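Local coordinates for protein sialidase B (Streptococcus pneumoniae serotype 4, PDB 4XJW) that cleaves terminal sialic acid residues from oligosaccharides, glycoproteins and glycolipids as a family 33 glycosidase with intramolecular trans-sialidase activity, at residues 330-335 and 347-352; 28-33 and 112-117; 567-572 and 588-593. The protein carries 1 engineered substitution. All coordinates share one frame; numbering follows the deposited sequence.

Contact 1: residues 330-335 and 347-352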
loop_
_atom_site.group_PDB
_atom_site.type_symbol
_atom_site.label_atom_id
_atom_site.label_comp_id
_atom_site.label_asym_id
_atom_site.label_seq_id
_atom_site.Cartn_x
_atom_site.Cartn_y
_atom_site.Cartn_z
ATOM N N HIS A 330 -2.631 -37.148 6.419
ATOM C CA HIS A 330 -2.554 -36.495 5.122
ATOM C C HIS A 330 -3.734 -35.552 4.958
ATOM O O HIS A 330 -4.843 -35.860 5.392
ATOM C CB HIS A 330 -2.535 -37.528 3.997
ATOM C CG HIS A 330 -1.399 -38.494 4.088
ATOM N ND1 HIS A 330 -0.198 -38.297 3.443
ATOM C CD2 HIS A 330 -1.277 -39.667 4.758
ATOM C CE1 HIS A 330 0.613 -39.307 3.704
ATOM N NE2 HIS A 330 -0.020 -40.150 4.502
ATOM N N TYR A 331 -3.488 -34.401 4.341
ATOM C CA TYR A 331 -4.527 -33.391 4.177
ATOM C C TYR A 331 -4.934 -33.264 2.722
ATOM O O TYR A 331 -4.094 -33.073 1.845
ATOM C CB TYR A 331 -4.042 -32.048 4.716
ATOM C CG TYR A 331 -3.571 -32.131 6.144
ATOM C CD1 TYR A 331 -4.465 -31.988 7.198
ATOM C CD2 TYR A 331 -2.234 -32.373 6.441
ATOM C CE1 TYR A 331 -4.038 -32.067 8.513
ATOM C CE2 TYR A 331 -1.799 -32.461 7.749
ATOM C CZ TYR A 331 -2.707 -32.306 8.780
ATOM O OH TYR A 331 -2.271 -32.387 10.084
ATOM N N TYR A 332 -6.233 -33.386 2.471
ATOM C CA TYR A 332 -6.744 -33.319 1.113
ATOM C C TYR A 332 -7.735 -32.185 0.990
ATOM O O TYR A 332 -8.631 -32.046 1.819
ATOM C CB TYR A 332 -7.401 -34.641 0.723
ATOM C CG TYR A 332 -6.436 -35.796 0.728
ATOM C CD1 TYR A 332 -5.462 -35.908 -0.256
ATOM C CD2 TYR A 332 -6.489 -36.769 1.717
ATOM C CE1 TYR A 332 -4.566 -36.956 -0.260
ATOM C CE2 TYR A 332 -5.592 -37.827 1.720
ATOM C CZ TYR A 332 -4.636 -37.912 0.727
ATOM O OH TYR A 332 -3.740 -38.955 0.712
ATOM N N LEU A 333 -7.557 -31.377 -0.050
ATOM C CA LEU A 333 -8.427 -30.240 -0.316
ATOM C C LEU A 333 -9.842 -30.711 -0.635
ATOM O O LEU A 333 -10.032 -31.550 -1.520
ATOM C CB LEU A 333 -7.863 -29.433 -1.486
ATOM C CG LEU A 333 -8.550 -28.116 -1.849
ATOM C CD1 LEU A 333 -8.348 -27.103 -0.738
ATOM C CD2 LEU A 333 -7.997 -27.587 -3.176
ATOM N N LYS A 334 -10.819 -30.183 0.097
ATOM C CA LYS A 334 -12.220 -30.549 -0.102
ATOM C C LYS A 334 -12.812 -29.725 -1.228
ATOM O O LYS A 334 -12.456 -28.560 -1.406
ATOM C CB LYS A 334 -13.030 -30.345 1.183
ATOM C CG LYS A 334 -12.596 -31.232 2.340
ATOM C CD LYS A 334 -13.464 -31.033 3.567
ATOM C CE LYS A 334 -13.258 -29.660 4.173
ATOM N NZ LYS A 334 -14.115 -29.439 5.362
ATOM N N LEU A 335 -13.706 -30.339 -1.999
ATOM C CA LEU A 335 -14.400 -29.632 -3.068
ATOM C C LEU A 335 -15.903 -29.878 -3.018
ATOM O O LEU A 335 -16.357 -30.962 -2.645
ATOM C CB LEU A 335 -13.881 -30.059 -4.438
ATOM C CG LEU A 335 -12.430 -29.745 -4.802
ATOM C CD1 LEU A 335 -12.041 -30.404 -6.118
ATOM C CD2 LEU A 335 -12.213 -28.243 -4.865
ATOM N N VAL A 347 -9.421 -33.624 -3.316
ATOM C CA VAL A 347 -8.360 -33.696 -4.307
ATOM C C VAL A 347 -7.288 -34.617 -3.742
ATOM O O VAL A 347 -6.684 -34.312 -2.715
ATOM C CB VAL A 347 -7.739 -32.318 -4.598
ATOM C CG1 VAL A 347 -6.783 -32.413 -5.755
ATOM C CG2 VAL A 347 -8.814 -31.295 -4.917
ATOM N N ARG A 348 -7.061 -35.748 -4.399
ATOM C CA ARG A 348 -6.090 -36.723 -3.911
ATOM C C ARG A 348 -4.768 -36.634 -4.656
ATOM O O ARG A 348 -4.515 -35.669 -5.378
ATOM C CB ARG A 348 -6.645 -38.133 -4.044
ATOM C CG ARG A 348 -8.001 -38.320 -3.408
ATOM C CD ARG A 348 -7.929 -38.382 -1.898
ATOM N NE ARG A 348 -9.175 -38.907 -1.352
ATOM C CZ ARG A 348 -9.251 -39.707 -0.295
ATOM N NH1 ARG A 348 -8.147 -40.071 0.341
ATOM N NH2 ARG A 348 -10.431 -40.144 0.124
ATOM N N GLU A 349 -3.935 -37.657 -4.475
ATOM C CA GLU A 349 -2.650 -37.747 -5.163
ATOM C C GLU A 349 -2.834 -37.655 -6.676
ATOM O O GLU A 349 -3.833 -38.134 -7.217
ATOM C CB GLU A 349 -1.925 -39.045 -4.793
ATOM C CG GLU A 349 -1.336 -39.066 -3.383
ATOM C CD GLU A 349 -2.372 -39.341 -2.300
ATOM O OE1 GLU A 349 -3.518 -39.713 -2.636
ATOM O OE2 GLU A 349 -2.028 -39.188 -1.109
ATOM N N ASN A 350 -1.877 -37.017 -7.343
ATOM C CA ASN A 350 -1.918 -36.807 -8.791
ATOM C C ASN A 350 -3.088 -35.944 -9.266
ATOM O O ASN A 350 -3.398 -35.909 -10.459
ATOM C CB ASN A 350 -1.888 -38.145 -9.545
ATOM C CG ASN A 350 -0.563 -38.862 -9.406
ATOM O OD1 ASN A 350 0.497 -38.241 -9.446
ATOM N ND2 ASN A 350 -0.616 -40.178 -9.235
ATOM N N GLY A 351 -3.732 -35.256 -8.330
ATOM C CA GLY A 351 -4.770 -34.303 -8.665
ATOM C C GLY A 351 -6.123 -34.931 -8.936
ATOM O O GLY A 351 -7.044 -34.256 -9.390
ATOM N N VAL A 352 -6.249 -36.223 -8.653
ATOM C CA VAL A 352 -7.506 -36.932 -8.889
ATOM C C VAL A 352 -8.615 -36.458 -7.956
ATOM O O VAL A 352 -8.474 -36.492 -6.728
ATOM C CB VAL A 352 -7.340 -38.454 -8.751
ATOM C CG1 VAL A 352 -8.685 -39.157 -8.898
ATOM C CG2 VAL A 352 -6.338 -38.972 -9.778
HETATM O O HOH W 1 -5.312 -32.027 -1.888
#

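Contact 2: residues 28-33 and 112-117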
loop_
_atom_site.group_PDB
_atom_site.type_symbol
_atom_site.label_atom_id
_atom_site.label_comp_id
_atom_site.label_asym_id
_atom_site.label_seq_id
_atom_site.Cartn_x
_atom_site.Cartn_y
_atom_site.Cartn_z
ATOM N N SER A 28 -4.926 35.599 -19.905
ATOM C CA SER A 28 -5.555 35.659 -21.216
ATOM C C SER A 28 -6.045 34.290 -21.665
ATOM O O SER A 28 -5.328 33.298 -21.537
ATOM C CB SER A 28 -4.549 36.202 -22.232
ATOM O OG SER A 28 -4.049 37.454 -21.821
ATOM N N GLY A 29 -7.258 34.239 -22.210
ATOM C CA GLY A 29 -7.793 32.987 -22.698
ATOM C C GLY A 29 -8.329 32.184 -21.532
ATOM O O GLY A 29 -8.222 32.601 -20.370
ATOM N N GLU A 30 -8.889 31.021 -21.841
ATOM C CA GLU A 30 -9.631 30.259 -20.846
ATOM C C GLU A 30 -8.868 29.083 -20.250
ATOM O O GLU A 30 -9.387 28.388 -19.368
ATOM C CB GLU A 30 -10.952 29.779 -21.440
ATOM C CG GLU A 30 -11.928 30.903 -21.757
ATOM C CD GLU A 30 -13.121 30.405 -22.539
ATOM O OE1 GLU A 30 -12.943 29.448 -23.320
ATOM O OE2 GLU A 30 -14.225 30.960 -22.365
ATOM N N SER A 31 -7.647 28.864 -20.720
ATOM C CA SER A 31 -6.827 27.772 -20.214
ATOM C C SER A 31 -5.559 28.287 -19.552
ATOM O O SER A 31 -4.869 29.153 -20.097
ATOM C CB SER A 31 -6.498 26.784 -21.334
ATOM O OG SER A 31 -7.672 26.163 -21.813
ATOM N N GLN A 32 -5.238 27.736 -18.386
ATOM C CA GLN A 32 -4.055 28.162 -17.642
ATOM C C GLN A 32 -3.366 26.977 -16.985
ATOM O O GLN A 32 -3.994 25.964 -16.679
ATOM C CB GLN A 32 -4.416 29.196 -16.566
ATOM C CG GLN A 32 -4.437 30.654 -17.042
ATOM C CD GLN A 32 -5.685 31.014 -17.833
ATOM O OE1 GLN A 32 -6.764 30.462 -17.606
ATOM N NE2 GLN A 32 -5.542 31.955 -18.769
ATOM N N THR A 33 -2.066 27.117 -16.773
ATOM C CA THR A 33 -1.308 26.145 -16.006
ATOM C C THR A 33 -0.525 26.903 -14.960
ATOM O O THR A 33 0.107 27.914 -15.270
ATOM C CB THR A 33 -0.354 25.356 -16.910
ATOM O OG1 THR A 33 -1.130 24.582 -17.827
ATOM C CG2 THR A 33 0.527 24.424 -16.095
ATOM N N SER A 112 -5.685 23.863 -15.951
ATOM C CA SER A 112 -7.079 24.247 -16.137
ATOM C C SER A 112 -7.360 24.297 -17.643
ATOM O O SER A 112 -6.950 25.235 -18.329
ATOM C CB SER A 112 -7.328 25.610 -15.474
ATOM O OG SER A 112 -8.676 26.016 -15.566
ATOM N N ASP A 113 -8.055 23.279 -18.143
ATOM C CA ASP A 113 -8.142 23.015 -19.577
ATOM C C ASP A 113 -9.551 23.270 -20.102
ATOM O O ASP A 113 -10.454 22.451 -19.914
ATOM C CB ASP A 113 -7.735 21.561 -19.845
ATOM C CG ASP A 113 -7.598 21.242 -21.325
ATOM O OD1 ASP A 113 -8.013 22.065 -22.164
ATOM O OD2 ASP A 113 -7.078 20.153 -21.637
ATOM N N SER A 114 -9.734 24.406 -20.771
ATOM C CA SER A 114 -11.051 24.790 -21.272
ATOM C C SER A 114 -11.592 23.894 -22.390
ATOM O O SER A 114 -12.793 23.615 -22.442
ATOM C CB SER A 114 -11.078 26.267 -21.690
ATOM O OG SER A 114 -10.126 26.568 -22.691
ATOM N N LYS A 115 -10.717 23.428 -23.271
ATOM C CA LYS A 115 -11.181 22.599 -24.382
ATOM C C LYS A 115 -11.667 21.217 -23.934
ATOM O O LYS A 115 -12.642 20.702 -24.477
ATOM C CB LYS A 115 -10.122 22.490 -25.477
ATOM C CG LYS A 115 -9.942 23.775 -26.277
ATOM C CD LYS A 115 -10.169 23.544 -27.766
ATOM C CE LYS A 115 -9.325 24.499 -28.614
ATOM N NZ LYS A 115 -9.538 24.316 -30.081
ATOM N N ASP A 116 -11.002 20.623 -22.943
ATOM C CA ASP A 116 -11.449 19.330 -22.413
ATOM C C ASP A 116 -12.295 19.479 -21.153
ATOM O O ASP A 116 -12.743 18.476 -20.572
ATOM C CB ASP A 116 -10.277 18.382 -22.147
ATOM C CG ASP A 116 -9.674 17.831 -23.422
ATOM O OD1 ASP A 116 -10.214 18.134 -24.509
ATOM O OD2 ASP A 116 -8.664 17.092 -23.337
ATOM N N LYS A 117 -12.502 20.729 -20.740
ATOM C CA LYS A 117 -13.306 21.060 -19.563
ATOM C C LYS A 117 -12.839 20.299 -18.342
ATOM O O LYS A 117 -13.655 19.813 -17.552
ATOM C CB LYS A 117 -14.786 20.750 -19.793
ATOM C CG LYS A 117 -15.412 21.498 -20.952
ATOM C CD LYS A 117 -16.908 21.231 -20.975
ATOM C CE LYS A 117 -17.645 22.258 -21.797
ATOM N NZ LYS A 117 -19.118 22.150 -21.587
HETATM O O HOH W 2 -8.510 28.390 -16.829
HETATM O O HOH W 3 -7.104 24.059 -23.690
#

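Contact 3: residues 567-572 and 588-593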
loop_
_atom_site.group_PDB
_atom_site.type_symbol
_atom_site.label_atom_id
_atom_site.label_comp_id
_atom_site.label_asym_id
_atom_site.label_seq_id
_atom_site.Cartn_x
_atom_site.Cartn_y
_atom_site.Cartn_z
ATOM N N LYS A 567 27.628 -0.763 19.568
ATOM C CA LYS A 567 26.667 -1.771 20.005
ATOM C C LYS A 567 25.887 -2.351 18.828
ATOM O O LYS A 567 25.802 -1.737 17.763
ATOM C CB LYS A 567 25.698 -1.180 21.039
ATOM C CG LYS A 567 26.397 -0.490 22.208
ATOM C CD LYS A 567 25.495 -0.372 23.427
ATOM C CE LYS A 567 25.454 -1.675 24.205
ATOM N NZ LYS A 567 24.520 -1.600 25.358
ATOM N N GLU A 568 25.343 -3.545 19.014
ATOM C CA GLU A 568 24.531 -4.155 17.971
ATOM C C GLU A 568 23.193 -3.442 17.951
ATOM O O GLU A 568 22.701 -2.987 18.991
ATOM C CB GLU A 568 24.359 -5.643 18.220
ATOM C CG GLU A 568 25.698 -6.375 18.230
ATOM C CD GLU A 568 25.568 -7.854 18.522
ATOM O OE1 GLU A 568 24.466 -8.405 18.318
ATOM O OE2 GLU A 568 26.572 -8.465 18.950
ATOM N N ALA A 569 22.599 -3.349 16.766
ATOM C CA ALA A 569 21.455 -2.463 16.590
ATOM C C ALA A 569 20.275 -3.115 15.879
ATOM O O ALA A 569 20.453 -3.896 14.939
ATOM C CB ALA A 569 21.888 -1.210 15.862
ATOM N N VAL A 570 19.077 -2.759 16.339
ATOM C CA VAL A 570 17.825 -3.151 15.711
ATOM C C VAL A 570 17.139 -1.877 15.233
ATOM O O VAL A 570 17.230 -0.839 15.893
ATOM C CB VAL A 570 16.946 -3.901 16.718
ATOM C CG1 VAL A 570 15.510 -4.045 16.235
ATOM C CG2 VAL A 570 17.558 -5.254 17.003
ATOM N N ILE A 571 16.488 -1.928 14.073
ATOM C CA ILE A 571 15.747 -0.769 13.590
ATOM C C ILE A 571 14.283 -1.139 13.364
ATOM O O ILE A 571 13.979 -2.137 12.705
ATOM C CB ILE A 571 16.360 -0.171 12.315
ATOM C CG1 ILE A 571 17.845 0.125 12.547
ATOM C CG2 ILE A 571 15.611 1.095 11.907
ATOM C CD1 ILE A 571 18.595 0.536 11.296
ATOM N N LEU A 572 13.384 -0.353 13.954
ATOM C CA LEU A 572 11.951 -0.540 13.788
ATOM C C LEU A 572 11.378 0.573 12.905
ATOM O O LEU A 572 11.828 1.715 12.969
ATOM C CB LEU A 572 11.259 -0.493 15.152
ATOM C CG LEU A 572 11.611 -1.487 16.249
ATOM C CD1 LEU A 572 10.653 -1.279 17.430
ATOM C CD2 LEU A 572 11.534 -2.927 15.769
ATOM N N VAL A 588 15.890 3.448 16.256
ATOM C CA VAL A 588 17.103 2.648 16.376
ATOM C C VAL A 588 17.318 2.222 17.825
ATOM O O VAL A 588 17.379 3.070 18.717
ATOM C CB VAL A 588 18.338 3.430 15.896
ATOM C CG1 VAL A 588 19.589 2.572 16.015
ATOM C CG2 VAL A 588 18.160 3.915 14.457
ATOM N N GLY A 589 17.408 0.915 18.057
ATOM C CA GLY A 589 17.657 0.393 19.392
ATOM C C GLY A 589 18.989 -0.324 19.480
ATOM O O GLY A 589 19.367 -1.060 18.563
ATOM N N LEU A 590 19.706 -0.115 20.583
ATOM C CA LEU A 590 20.990 -0.781 20.797
ATOM C C LEU A 590 20.824 -1.914 21.804
ATOM O O LEU A 590 20.154 -1.745 22.834
ATOM C CB LEU A 590 22.029 0.214 21.305
ATOM C CG LEU A 590 22.175 1.503 20.501
ATOM C CD1 LEU A 590 23.325 2.344 21.020
ATOM C CD2 LEU A 590 22.356 1.199 19.023
ATOM N N VAL A 591 21.420 -3.064 21.505
ATOM C CA VAL A 591 21.258 -4.252 22.332
ATOM C C VAL A 591 22.240 -4.269 23.500
ATOM O O VAL A 591 23.445 -4.077 23.320
ATOM C CB VAL A 591 21.424 -5.551 21.504
ATOM C CG1 VAL A 591 21.260 -6.777 22.388
ATOM C CG2 VAL A 591 20.424 -5.582 20.357
ATOM N N ASN A 592 21.698 -4.481 24.694
ATOM C CA ASN A 592 22.489 -4.725 25.889
ATOM C C ASN A 592 22.841 -6.210 25.924
ATOM O O ASN A 592 21.966 -7.053 26.133
ATOM C CB ASN A 592 21.682 -4.330 27.129
ATOM C CG ASN A 592 22.499 -4.378 28.409
ATOM O OD1 ASN A 592 23.568 -4.984 28.456
ATOM N ND2 ASN A 592 21.993 -3.738 29.457
ATOM N N LYS A 593 24.116 -6.529 25.713
ATOM C CA LYS A 593 24.556 -7.923 25.623
ATOM C C LYS A 593 24.370 -8.702 26.929
ATOM O O LYS A 593 24.427 -9.929 26.942
ATOM C CB LYS A 593 26.013 -7.999 25.168
ATOM C CG LYS A 593 26.274 -7.359 23.814
ATOM C CD LYS A 593 25.510 -8.067 22.695
ATOM C CE LYS A 593 26.064 -9.458 22.428
ATOM N NZ LYS A 593 25.405 -10.116 21.256
HETATM O O HOH W 4 25.405 -4.802 21.634
#

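Contact 1: residues 330-335 and 347-352
Tyr-332 meets three consecutive residues of 347-352, a worked example of how one tyrosine can use face, rim and hydroxyl at once. Arg-348 CD sits over the centre of one ring face, in a CH-pi contact 3.9 Å from the centroid of the Tyr-332 ring. The guanidinium follows as a cation-pi partner, Arg-348 CZ being 4.8 Å from that centroid; its plane is turned 45° to the ring, and the nearest approach is NH1 to CE2. At the rim, Tyr-332 CD1 comes to 3.2 Å from Val-347 O. The hydroxyl gives a short hydrogen bond, Tyr-332 OH to Glu-349 OE2 at 2.5 Å, reaching the carboxylate on its syn side. A bend at chi2 (79°) in Glu-349 places its CD 3.3 Å from Tyr-332 OH.

Beside this cluster the backbones join through Val-347 N to Leu-333 O, 2.8 Å. A water extends the link, accepting from Leu-333 N and donating to Val-347 O. Val-347 CG2 then packs against Leu-335 CD1 at 3.6 Å and, more loosely, against Leu-333 CB.

Further out, Arg-348 NH2 forms a salt bridge with Glu-356, which anchors the far end of the guanidinium, while Ile-327 of strand 324-327 touches both Tyr-332 and Arg-348. Strand 330-337 thus holds the turn between strands 345-347 and 352-355. The arginine over the ring may favour the phenol as a donor, though Glu-356 offsets part of that charge; Glu-349 OE2, acting as acceptor, is consistent with an ionised carboxylate.

Contact 2: residues 28-33 and 112-117
Gln-32 and Ser-112 face each other as an antiparallel hydrogen-bonded pair, Ser-112 N giving 2.8 Å to Gln-32 O and Gln-32 N giving 3.0 Å to Ser-112 O, just where the two strands meet their loops. Ser-112 O also receives the CA-H of Ser-31.

Beyond this pair the hydroxyls take over, showing how serine hydroxyls can tie two loops together just past the end of a strand pair. Ser-31 OG and Ser-114 OG share a hydrogen bond of 2.6 Å. Ser-114 OG stands between its own backbone N and carbonyl carbon (chi1 59°), which brings it beside Ser-31; its CB meanwhile packs 3.5 Å from Glu-30 CB. A water joins Ser-31 OG to Asp-113 OD1, and the same carboxylate oxygen takes weak bonds from the backbone N atoms of Lys-115 and Asp-116 in the turn.

On the face that carries Gln-32 and Ser-112, a second water is held by three groups: it donates to Glu-30 O and Gln-32 OE1 and accepts from Ser-112 OG at 2.7 Å. The amide of Gln-32 is fixed at its other end too, for NE2 bonds to Gly-29 O at 3.2 Å, approaching from above the carbonyl plane, and to Asn-174 OD1.

Both segments belong to the N-terminal, concanavalin-like sialidase domain. Strand 32-39 lies in its sheet between strands 102-113 and 166-173; Thr-33 pairs by backbone with Phe-173 of the latter. Phe-136 lies against Ser-112 and Ser-114, and Pro-138 against Glu-30, while the turn after Asp-113 leads into strand 118-123.

Contact 3: residues 567-572 and 588-593
Ala-569, Ile-571, Val-588 and Leu-590 gather on one face of the strand pair, a compact case of aliphatic groups meeting across an antiparallel sheet. Ala-569 CB sits 4.0 Å from Leu-590 CD2 and a little farther from Val-588 CG1, while Ile-571 CG1 approaches Val-588 CG2 at 4.3 Å. The other face carries Val-570, whose CG2 lies 4.4 Å from Val-591 CG2; Leu-509 of strand 504-510 touches both valines.

The backbone binds these layers together. Val-570 and Gly-589 form a hydrogen-bonded pair, with N to O distances of 2.8 Å in both directions, flanked by the non-hydrogen-bonded pairs Ala-569/Leu-590 and Ile-571/Val-588. Val-591 N extends the series to Glu-568 O.

At the polar edge, a water accepts from Glu-568 N and donates to Val-591 O. Lys-567 lays CB against Leu-590 CB at 3.9 Å, and a bend at chi3 (80°) brings its CE to 3.3 Å from Val-591 O. Lys-593, bent at chi2 and chi3, crosses Glu-568 at about a right angle and meets OE2 with NZ at 3.1 Å from above the carboxylate plane. This salt bridge has a counterpart at Glu-568 OE1, which pairs with Lys-559.

Strands 569-575 and 584-592 form the central hairpin of a four-stranded antiparallel sheet, the arrangement of a blade in the sialidase beta-propeller.

Along the chain the contacts follow in series: contact 2, then contact 1, then contact 3, with none enclosing another. Each lies in a different antiparallel sheet, and they share no residues. Contact 2 belongs to the N-terminal concanavalin-like domain, contact 1 to the sheet that includes strands 324-327 through 400-403, and contact 3 to a four-stranded propeller blade. Between centres, contacts 1 and 2 are about 63 Å apart, 2 and 3 about 56 Å, and 1 and 3 about 47 Å. Contact 2 lies across the chain's centre from both others. All three lie away from the probable catalytic residues, though the Ile-571 side chain of contact 3 is about 10 Å from the bound inhibitor Optactin.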